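Local structure of ESAT-6-like protein SAG1039 (Streptococcus agalactiae serogroup V, 3GWK) at residues 11-16 with 76-81; 18-23 with 69-74. The protein is of unknown function but, as a homodimeric WXG100 protein of the ESAT-6-like kind, is probably secreted by a type VII secretion system. All coordinates share one frame; numbering follows the deposited sequence. Where two conformers were deposited one is given.

Contact 1 of 2, residues 11-16 with 76-81; sequences EELRSS and QQLLKV. With SO4 (sulfate ion), chain C.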
ATOM      1  N   GLU A  11      -8.576  -5.733 -24.504  1.00 13.09           N
ATOM      2  CA  GLU A  11      -9.393  -4.838 -23.690  0.53 14.27           C
ATOM      3  C   GLU A  11      -9.425  -5.272 -22.202  1.00 11.95           C
ATOM      4  O   GLU A  11      -9.356  -4.448 -21.289  1.00 12.61           O
ATOM      5  CB  GLU A  11     -10.831  -4.871 -24.250  0.53 15.16           C
ATOM      6  CG  GLU A  11     -10.954  -4.262 -25.619  0.53 22.28           C
ATOM      7  CD  GLU A  11     -10.346  -5.014 -26.819  0.53 23.92           C
ATOM      8  OE1 GLU A  11     -10.064  -4.181 -27.722  0.53 22.30           O
ATOM      9  OE2 GLU A  11     -10.158  -6.311 -26.924  0.53 16.56           O
ATOM     10  N   GLU A  12      -9.525  -6.577 -22.006  1.00 14.06           N
ATOM     11  CA  GLU A  12      -9.489  -7.086 -20.658  1.00 13.15           C
ATOM     12  C   GLU A  12      -8.136  -6.866 -20.010  1.00 12.84           C
ATOM     13  O   GLU A  12      -8.045  -6.512 -18.842  1.00 12.75           O
ATOM     14  CB  GLU A  12      -9.840  -8.550 -20.596  1.00 15.47           C
ATOM     15  CG  GLU A  12     -11.337  -8.799 -20.870  1.00 18.57           C
ATOM     16  CD  GLU A  12     -11.696 -10.275 -20.950  1.00 23.54           C
ATOM     17  OE1 GLU A  12     -10.931 -11.024 -21.585  1.00 20.19           O
ATOM     18  OE2 GLU A  12     -12.761 -10.638 -20.434  1.00 33.65           O
ATOM     19  N   LEU A  13      -7.049  -7.084 -20.771  1.00 12.21           N
ATOM     20  CA  LEU A  13      -5.719  -6.854 -20.272  1.00 12.55           C
ATOM     21  C   LEU A  13      -5.567  -5.366 -19.845  1.00 10.90           C
ATOM     22  O   LEU A  13      -5.018  -5.070 -18.807  1.00 11.86           O
ATOM     23  CB  LEU A  13      -4.688  -7.215 -21.324  1.00 12.15           C
ATOM     24  CG  LEU A  13      -4.520  -8.697 -21.573  1.00 12.61           C
ATOM     25  CD1 LEU A  13      -3.826  -8.986 -22.889  1.00 13.41           C
ATOM     26  CD2 LEU A  13      -3.787  -9.333 -20.474  1.00 15.65           C
ATOM     27  N   ARG A  14      -6.089  -4.428 -20.645  1.00 11.28           N
ATOM     28  CA  ARG A  14      -6.017  -3.014 -20.343  1.00 10.87           C
ATOM     29  C   ARG A  14      -6.831  -2.653 -19.110  1.00 10.90           C
ATOM     30  O   ARG A  14      -6.411  -1.864 -18.271  1.00 11.11           O
ATOM     31  CB  ARG A  14      -6.450  -2.210 -21.580  1.00 11.32           C
ATOM     32  CG  ARG A  14      -5.393  -2.293 -22.670  1.00 10.46           C
ATOM     33  CD  ARG A  14      -5.944  -1.781 -23.984  1.00 13.06           C
ATOM     34  NE  ARG A  14      -4.884  -1.873 -25.004  1.00 12.27           N
ATOM     35  CZ  ARG A  14      -5.113  -2.166 -26.269  1.00 13.18           C
ATOM     36  NH1 ARG A  14      -6.336  -2.333 -26.710  1.00 14.88           N
ATOM     37  NH2 ARG A  14      -4.066  -2.312 -27.083  1.00 13.80           N
ATOM     38  N   SER A  15      -7.994  -3.294 -18.954  1.00 11.98           N
ATOM     39  CA  SER A  15      -8.817  -2.983 -17.783  1.00 13.65           C
ATOM     40  C   SER A  15      -8.123  -3.504 -16.498  1.00 11.54           C
ATOM     41  O   SER A  15      -8.088  -2.831 -15.465  1.00 12.65           O
ATOM     42  CB  SER A  15     -10.109  -3.738 -17.926  1.00 17.07           C
ATOM     43  OG  SER A  15     -10.859  -3.120 -18.928  1.00 18.94           O
ATOM     44  N   SER A  16      -7.491  -4.685 -16.569  1.00 12.05           N
ATOM     45  CA  SER A  16      -6.724  -5.191 -15.441  1.00 11.66           C
ATOM     46  C   SER A  16      -5.569  -4.300 -15.153  1.00 12.49           C
ATOM     47  O   SER A  16      -5.343  -3.944 -13.994  1.00 12.54           O
ATOM     48  CB  SER A  16      -6.308  -6.630 -15.710  1.00 14.32           C
ATOM     49  OG  SER A  16      -7.382  -7.533 -15.702  1.00 15.46           O
ATOM     50  N   GLN A  76       2.590  -2.149 -16.816  1.00 12.19           N
ATOM     51  CA  GLN A  76       3.320  -1.966 -18.080  1.00 12.44           C
ATOM     52  C   GLN A  76       3.328  -3.260 -18.859  1.00 12.95           C
ATOM     53  O   GLN A  76       3.160  -3.182 -20.100  1.00 14.18           O
ATOM     54  CB  GLN A  76       4.742  -1.593 -17.771  1.00 15.39           C
ATOM     55  CG  GLN A  76       4.865  -0.174 -17.200  1.00 16.54           C
ATOM     56  CD  GLN A  76       4.365   0.901 -18.154  1.00 19.67           C
ATOM     57  OE1 GLN A  76       4.622   0.814 -19.357  1.00 21.64           O
ATOM     58  NE2 GLN A  76       3.603   1.878 -17.636  1.00 22.44           N
ATOM     59  N   GLN A  77       3.517  -4.390 -18.241  1.00 12.74           N
ATOM     60  CA  GLN A  77       3.549  -5.662 -18.991  1.00 13.31           C
ATOM     61  C   GLN A  77       2.226  -5.911 -19.642  1.00 13.54           C
ATOM     62  O   GLN A  77       2.180  -6.307 -20.810  1.00 13.22           O
ATOM     63  CB  GLN A  77       3.872  -6.862 -18.095  1.00 18.53           C
ATOM     64  CG  GLN A  77       5.164  -6.838 -17.315  1.00 18.39           C
ATOM     65  CD  GLN A  77       6.248  -6.339 -18.119  1.00 19.24           C
ATOM     66  OE1 GLN A  77       6.579  -6.910 -19.227  1.00 21.37           O
ATOM     67  NE2 GLN A  77       6.816  -5.209 -17.683  1.00 21.10           N
ATOM     68  N   LEU A  78       1.131  -5.729 -18.889  1.00 12.63           N
ATOM     69  CA  LEU A  78      -0.189  -6.041 -19.414  1.00 12.67           C
ATOM     70  C   LEU A  78      -0.528  -5.109 -20.576  1.00 13.19           C
ATOM     71  O   LEU A  78      -1.072  -5.534 -21.596  1.00 11.64           O
ATOM     72  CB  LEU A  78      -1.272  -5.926 -18.347  1.00 13.43           C
ATOM     73  CG  LEU A  78      -1.114  -6.937 -17.198  1.00 13.72           C
ATOM     74  CD1 LEU A  78      -2.144  -6.662 -16.181  1.00 18.00           C
ATOM     75  CD2 LEU A  78      -1.172  -8.369 -17.726  1.00 18.89           C
ATOM     76  N   LEU A  79      -0.180  -3.810 -20.482  1.00 10.93           N
ATOM     77  CA  LEU A  79      -0.408  -2.862 -21.584  1.00 10.73           C
ATOM     78  C   LEU A  79       0.384  -3.274 -22.809  1.00 11.20           C
ATOM     79  O   LEU A  79      -0.122  -3.220 -23.946  1.00 11.61           O
ATOM     80  CB  LEU A  79      -0.016  -1.434 -21.182  1.00 11.82           C
ATOM     81  CG  LEU A  79      -0.849  -0.797 -20.099  1.00 12.76           C
ATOM     82  CD1 LEU A  79      -0.318   0.586 -19.797  1.00 14.99           C
ATOM     83  CD2 LEU A  79      -2.337  -0.700 -20.511  1.00 15.52           C
ATOM     84  N   LYS A  80       1.639  -3.640 -22.618  1.00 11.40           N
ATOM     85  CA  LYS A  80       2.476  -4.011 -23.770  1.00 11.68           C
ATOM     86  C   LYS A  80       1.985  -5.260 -24.444  1.00 10.74           C
ATOM     87  O   LYS A  80       1.991  -5.359 -25.669  1.00 11.55           O
ATOM     88  CB  LYS A  80       3.913  -4.073 -23.327  1.00 12.76           C
ATOM     89  CG  LYS A  80       4.438  -2.652 -23.052  1.00 15.69           C
ATOM     90  CD  LYS A  80       5.770  -2.620 -22.370  1.00 18.82           C
ATOM     91  CE  LYS A  80       6.199  -1.190 -21.947  1.00 24.62           C
ATOM     92  NZ  LYS A  80       6.465  -0.362 -23.147  1.00 30.10           N
ATOM     93  N   VAL A  81       1.613  -6.256 -23.648  1.00 10.55           N
ATOM     94  CA  VAL A  81       1.078  -7.506 -24.179  1.00 10.80           C
ATOM     95  C   VAL A  81      -0.241  -7.214 -24.942  1.00 11.17           C
ATOM     96  O   VAL A  81      -0.413  -7.742 -26.021  1.00 10.89           O
ATOM     97  CB  VAL A  81       0.949  -8.537 -23.096  1.00 12.26           C
ATOM     98  CG1 VAL A  81       0.159  -9.742 -23.552  1.00 14.52           C
ATOM     99  CG2 VAL A  81       2.299  -8.939 -22.589  1.00 14.13           C
TER
HETATM  100  S   SO4 C  98       9.335  -2.834 -19.542  0.69 17.56           S
HETATM  101  O1  SO4 C  98       8.403  -1.910 -18.824  0.58 19.26           O
HETATM  102  O2  SO4 C  98       8.954  -2.880 -20.954  0.66 17.12           O
HETATM  103  O3  SO4 C  98      10.748  -2.422 -19.375  0.64 22.62           O
HETATM  104  O4  SO4 C  98       9.218  -4.151 -19.000  0.57 15.80           O
HETATM  105  O   HOH W   1      -2.212  -1.352 -24.269  1.00 14.46           O

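Contact 2 of 2, residues 18-23 with 69-74; sequences QKYTAG and QLLEDI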
ATOM      1  N   GLN A  18      -5.126  -1.153 -15.522  1.00 11.29           N
ATOM      2  CA  GLN A  18      -5.502   0.076 -14.860  1.00 11.20           C
ATOM      3  C   GLN A  18      -5.601  -0.133 -13.333  1.00 12.19           C
ATOM      4  O   GLN A  18      -5.248   0.761 -12.556  1.00 11.93           O
ATOM      5  CB  GLN A  18      -6.833   0.631 -15.381  1.00 12.94           C
ATOM      6  CG  GLN A  18      -7.406   1.772 -14.638  1.00 14.64           C
ATOM      7  CD  GLN A  18      -6.526   2.973 -14.610  1.00 19.93           C
ATOM      8  OE1 GLN A  18      -5.780   3.268 -15.512  1.00 25.43           O
ATOM      9  NE2 GLN A  18      -6.608   3.691 -13.495  1.00 24.57           N
ATOM     10  N   LYS A  19      -6.109  -1.289 -12.924  1.00 11.06           N
ATOM     11  CA  LYS A  19      -6.246  -1.580 -11.475  1.00 11.81           C
ATOM     12  C   LYS A  19      -4.845  -1.567 -10.832  1.00 12.18           C
ATOM     13  O   LYS A  19      -4.671  -1.159  -9.682  1.00 12.34           O
ATOM     14  CB  LYS A  19      -6.955  -2.918 -11.277  1.00 12.93           C
ATOM     15  CG  LYS A  19      -8.365  -2.973 -11.891  1.00 13.94           C
ATOM     16  CD  LYS A  19      -8.969  -4.375 -11.906  1.00 13.06           C
ATOM     17  CE  LYS A  19     -10.060  -4.434 -12.984  1.00 14.04           C
ATOM     18  NZ  LYS A  19     -10.670  -5.809 -13.062  1.00 14.01           N
ATOM     19  N   TYR A  20      -3.847  -2.144 -11.544  1.00 10.72           N
ATOM     20  CA  TYR A  20      -2.519  -2.221 -10.987  1.00 11.45           C
ATOM     21  C   TYR A  20      -1.866  -0.850 -10.898  1.00 11.48           C
ATOM     22  O   TYR A  20      -1.243  -0.524  -9.873  1.00 12.69           O
ATOM     23  CB  TYR A  20      -1.627  -3.180 -11.797  1.00 13.63           C
ATOM     24  CG  TYR A  20      -1.963  -4.637 -11.583  1.00 13.50           C
ATOM     25  CD1 TYR A  20      -2.926  -5.253 -12.333  1.00 13.33           C
ATOM     26  CD2 TYR A  20      -1.294  -5.383 -10.637  1.00 12.49           C
ATOM     27  CE1 TYR A  20      -3.265  -6.620 -12.117  1.00 13.53           C
ATOM     28  CE2 TYR A  20      -1.631  -6.752 -10.408  1.00 13.94           C
ATOM     29  CZ  TYR A  20      -2.597  -7.313 -11.147  1.00 13.40           C
ATOM     30  OH  TYR A  20      -2.921  -8.612 -10.951  1.00 16.19           O
ATOM     31  N   THR A  21      -2.023  -0.033 -11.930  1.00 11.71           N
ATOM     32  CA  THR A  21      -1.374   1.257 -11.833  1.00 13.01           C
ATOM     33  C   THR A  21      -2.077   2.141 -10.751  1.00 11.47           C
ATOM     34  O   THR A  21      -1.416   2.881 -10.023  1.00 12.02           O
ATOM     35  CB  THR A  21      -1.305   1.993 -13.175  1.00 14.33           C
ATOM     36  OG1 THR A  21      -0.438   3.101 -13.064  1.00 14.99           O
ATOM     37  CG2 THR A  21      -2.597   2.405 -13.749  1.00 15.39           C
ATOM     38  N   ALA A  22      -3.417   2.087 -10.704  1.00 11.23           N
ATOM     39  CA  ALA A  22      -4.092   2.853  -9.693  1.00 12.62           C
ATOM     40  C   ALA A  22      -3.661   2.381  -8.297  1.00 12.57           C
ATOM     41  O   ALA A  22      -3.433   3.198  -7.393  1.00 12.75           O
ATOM     42  CB  ALA A  22      -5.596   2.693  -9.834  1.00 14.36           C
ATOM     43  N   GLY A  23      -3.541   1.069  -8.087  1.00 12.67           N
ATOM     44  CA  GLY A  23      -3.111   0.582  -6.762  1.00 13.29           C
ATOM     45  C   GLY A  23      -1.697   0.972  -6.462  1.00 13.12           C
ATOM     46  O   GLY A  23      -1.370   1.310  -5.328  1.00 13.51           O
ATOM     47  N   GLN A  69       6.255  -0.614  -6.898  1.00 14.48           N
ATOM     48  CA  GLN A  69       7.015  -0.781  -8.139  1.00 15.91           C
ATOM     49  C   GLN A  69       6.558  -2.032  -8.897  1.00 15.24           C
ATOM     50  O   GLN A  69       6.388  -2.019 -10.130  1.00 14.67           O
ATOM     51  CB  GLN A  69       8.522  -0.796  -7.798  1.00 21.31           C
ATOM     52  CG  GLN A  69       9.393  -0.301  -9.103  1.00 30.69           C
ATOM     53  CD  GLN A  69       9.141   1.334  -9.605  1.00 36.22           C
ATOM     54  OE1 GLN A  69       8.126   1.682 -10.404  1.00 41.65           O
ATOM     55  NE2 GLN A  69      10.097   2.255  -9.239  1.00 39.03           N
ATOM     56  N   LEU A  70       6.311  -3.134  -8.222  1.00 15.26           N
ATOM     57  CA  LEU A  70       5.806  -4.347  -8.836  1.00 16.30           C
ATOM     58  C   LEU A  70       4.467  -4.124  -9.538  1.00 13.47           C
ATOM     59  O   LEU A  70       4.240  -4.577 -10.672  1.00 13.64           O
ATOM     60  CB  LEU A  70       5.678  -5.439  -7.776  1.00 16.41           C
ATOM     61  CG  LEU A  70       4.941  -6.705  -8.240  1.00 17.22           C
ATOM     62  CD1 LEU A  70       5.715  -7.471  -9.346  1.00 19.75           C
ATOM     63  CD2 LEU A  70       4.690  -7.598  -7.051  1.00 16.94           C
ATOM     64  N   LEU A  71       3.535  -3.420  -8.855  1.00 13.34           N
ATOM     65  CA  LEU A  71       2.230  -3.192  -9.412  1.00 12.37           C
ATOM     66  C   LEU A  71       2.368  -2.364 -10.695  1.00 12.78           C
ATOM     67  O   LEU A  71       1.708  -2.609 -11.699  1.00 13.29           O
ATOM     68  CB  LEU A  71       1.356  -2.493  -8.420  1.00 13.14           C
ATOM     69  CG  LEU A  71       0.990  -3.307  -7.170  1.00 17.03           C
ATOM     70  CD1 LEU A  71       0.166  -2.494  -6.236  1.00 13.54           C
ATOM     71  CD2 LEU A  71       0.671  -4.745  -7.213  1.00 21.58           C
ATOM     72  N   GLU A  72       3.205  -1.347 -10.700  1.00 13.27           N
ATOM     73  CA  GLU A  72       3.417  -0.571 -11.893  1.00 12.38           C
ATOM     74  C   GLU A  72       4.083  -1.406 -13.025  1.00 13.51           C
ATOM     75  O   GLU A  72       3.721  -1.271 -14.193  1.00 13.50           O
ATOM     76  CB  GLU A  72       4.215   0.649 -11.576  1.00 15.14           C
ATOM     77  CG  GLU A  72       4.422   1.521 -12.820  1.00 17.13           C
ATOM     78  CD  GLU A  72       3.074   1.970 -13.491  1.00 17.72           C
ATOM     79  OE1 GLU A  72       2.090   2.186 -12.744  1.00 21.83           O
ATOM     80  OE2 GLU A  72       3.062   2.215 -14.746  1.00 21.43           O
ATOM     81  N   ASP A  73       5.025  -2.292 -12.654  1.00 12.75           N
ATOM     82  CA  ASP A  73       5.651  -3.156 -13.658  1.00 14.51           C
ATOM     83  C   ASP A  73       4.613  -4.031 -14.278  1.00 12.23           C
ATOM     84  O   ASP A  73       4.608  -4.251 -15.522  1.00 13.32           O
ATOM     85  CB  ASP A  73       6.755  -3.954 -12.910  1.00 15.73           C
ATOM     86  CG  ASP A  73       7.701  -4.703 -13.819  1.00 20.11           C
ATOM     87  OD1 ASP A  73       7.775  -4.344 -14.998  1.00 18.12           O
ATOM     88  OD2 ASP A  73       8.420  -5.615 -13.366  1.00 21.86           O
ATOM     89  N   ILE A  74       3.670  -4.590 -13.480  1.00 12.98           N
ATOM     90  CA  ILE A  74       2.631  -5.430 -13.984  1.00 12.10           C
ATOM     91  C   ILE A  74       1.723  -4.638 -14.936  1.00 12.45           C
ATOM     92  O   ILE A  74       1.397  -5.096 -16.033  1.00 12.41           O
ATOM     93  CB  ILE A  74       1.838  -6.148 -12.885  1.00 12.85           C
ATOM     94  CG1 ILE A  74       2.695  -7.206 -12.153  1.00 16.17           C
ATOM     95  CG2 ILE A  74       0.624  -6.781 -13.443  1.00 14.62           C
ATOM     96  CD1 ILE A  74       2.038  -7.750 -10.889  1.00 15.61           C
TER

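Contact 1 of 2, residues 11-16 with 76-81
Leu13 and Leu78 bury the most surface and cross at about a right angle, their CD2 methyls 3.9 Å apart. Leu78 starts close to the opposite backbone: its CB lies 3.9 Å from Leu13 O. In Leu13, CG lies beside the backbone N (chi1 -72°), and from there the branch offers CD2 to Leu78 and CD1 to Val81 CG1, 4.1 Å away. The other methyl of Leu78, CD1, touches Ser16 CB. Leu79 takes the third share of the surface. Its CD2 lies 4.1 Å from Arg14 CG, so the aliphatic part of the arginine packs on the leucine. Arg14 NE gives its hydrogen to a water in the guanidinium plane, 2.8 Å away. That water donates to Leu79 O, also 2.8 Å away, and bridges the helices. Arg14 also makes salt bridges to Asp83 and Glu86, about one and two turns beyond Leu79 on helix 51-95. Segments 11-16 and 76-81 run antiparallel, their axes 8.4 Å apart at 162°. They join the two long helices of the WXG100 hairpin, near the start of helix 10-44. Ile41 of the second subunit packs on Leu78, and Glu37 of that subunit accepts a hydrogen bond from Ser16 OG.

Contact 2 of 2, residues 18-23 with 69-74
Ile74 sets its CG2 methyl over one face of the Tyr20 ring, a CH-pi contact. The methyl carbon is 3.6 Å from the ring centroid and only 10° off the ring normal. Ile74 CD1 adds a touch on ring atom CE2 of Tyr20, at 3.8 Å. Leu71 comes to the ring edge instead, with its CD2 4.0 Å from Tyr20 CD2. Tyr20 CB sits against the backbone, 3.4 Å from Leu71 O. Gly23 has no side chain, and Leu71 CD1 rests 3.9 Å from its carbonyl carbon. A polar pair flanks this apolar patch. Thr21 OG1 donates to Glu72 OE1, 2.7 Å away, which accepts through its syn lone pair. With OG1 anti to the backbone N (chi1 -168°), the hydroxyl points at Glu72 OE1 and the two side chains lie side by side. Both partners have further bonds: Asn75 and Gln76 reach Glu72 OE2, and Gln25 reaches Thr21 OG1. Tyr20 OH is hydrogen-bonded to Gln38 of the second subunit. Segments 18-23 and 69-74, with axes 7.6 Å apart, join antiparallel helices 10-44 and 51-95 of the WXG100 hairpin near the middle of the chain. Leu34 packs on Leu71 and Ile41 on Tyr20, both from the second subunit.

In the fold
Both contacts join helix 10-44 to helix 51-95, the two long arms of the helical hairpin characteristic of WXG100 proteins. Their centres are 11 Å apart. Contact 2 is nested inside the loop closed by contact 1, and so lies nearer the turn between the arms. Its centre is about 2 Å from the centre of the chain, against about 12 Å for contact 1. The two meet where Leu78 CD1 packs on Tyr20 CD1, 4.2 Å away, so the two apolar patches touch. One residue of the second subunit, Ile41, reaches both contacts. Both therefore probably serve the hairpin and the four-helix bundle of the homodimer together.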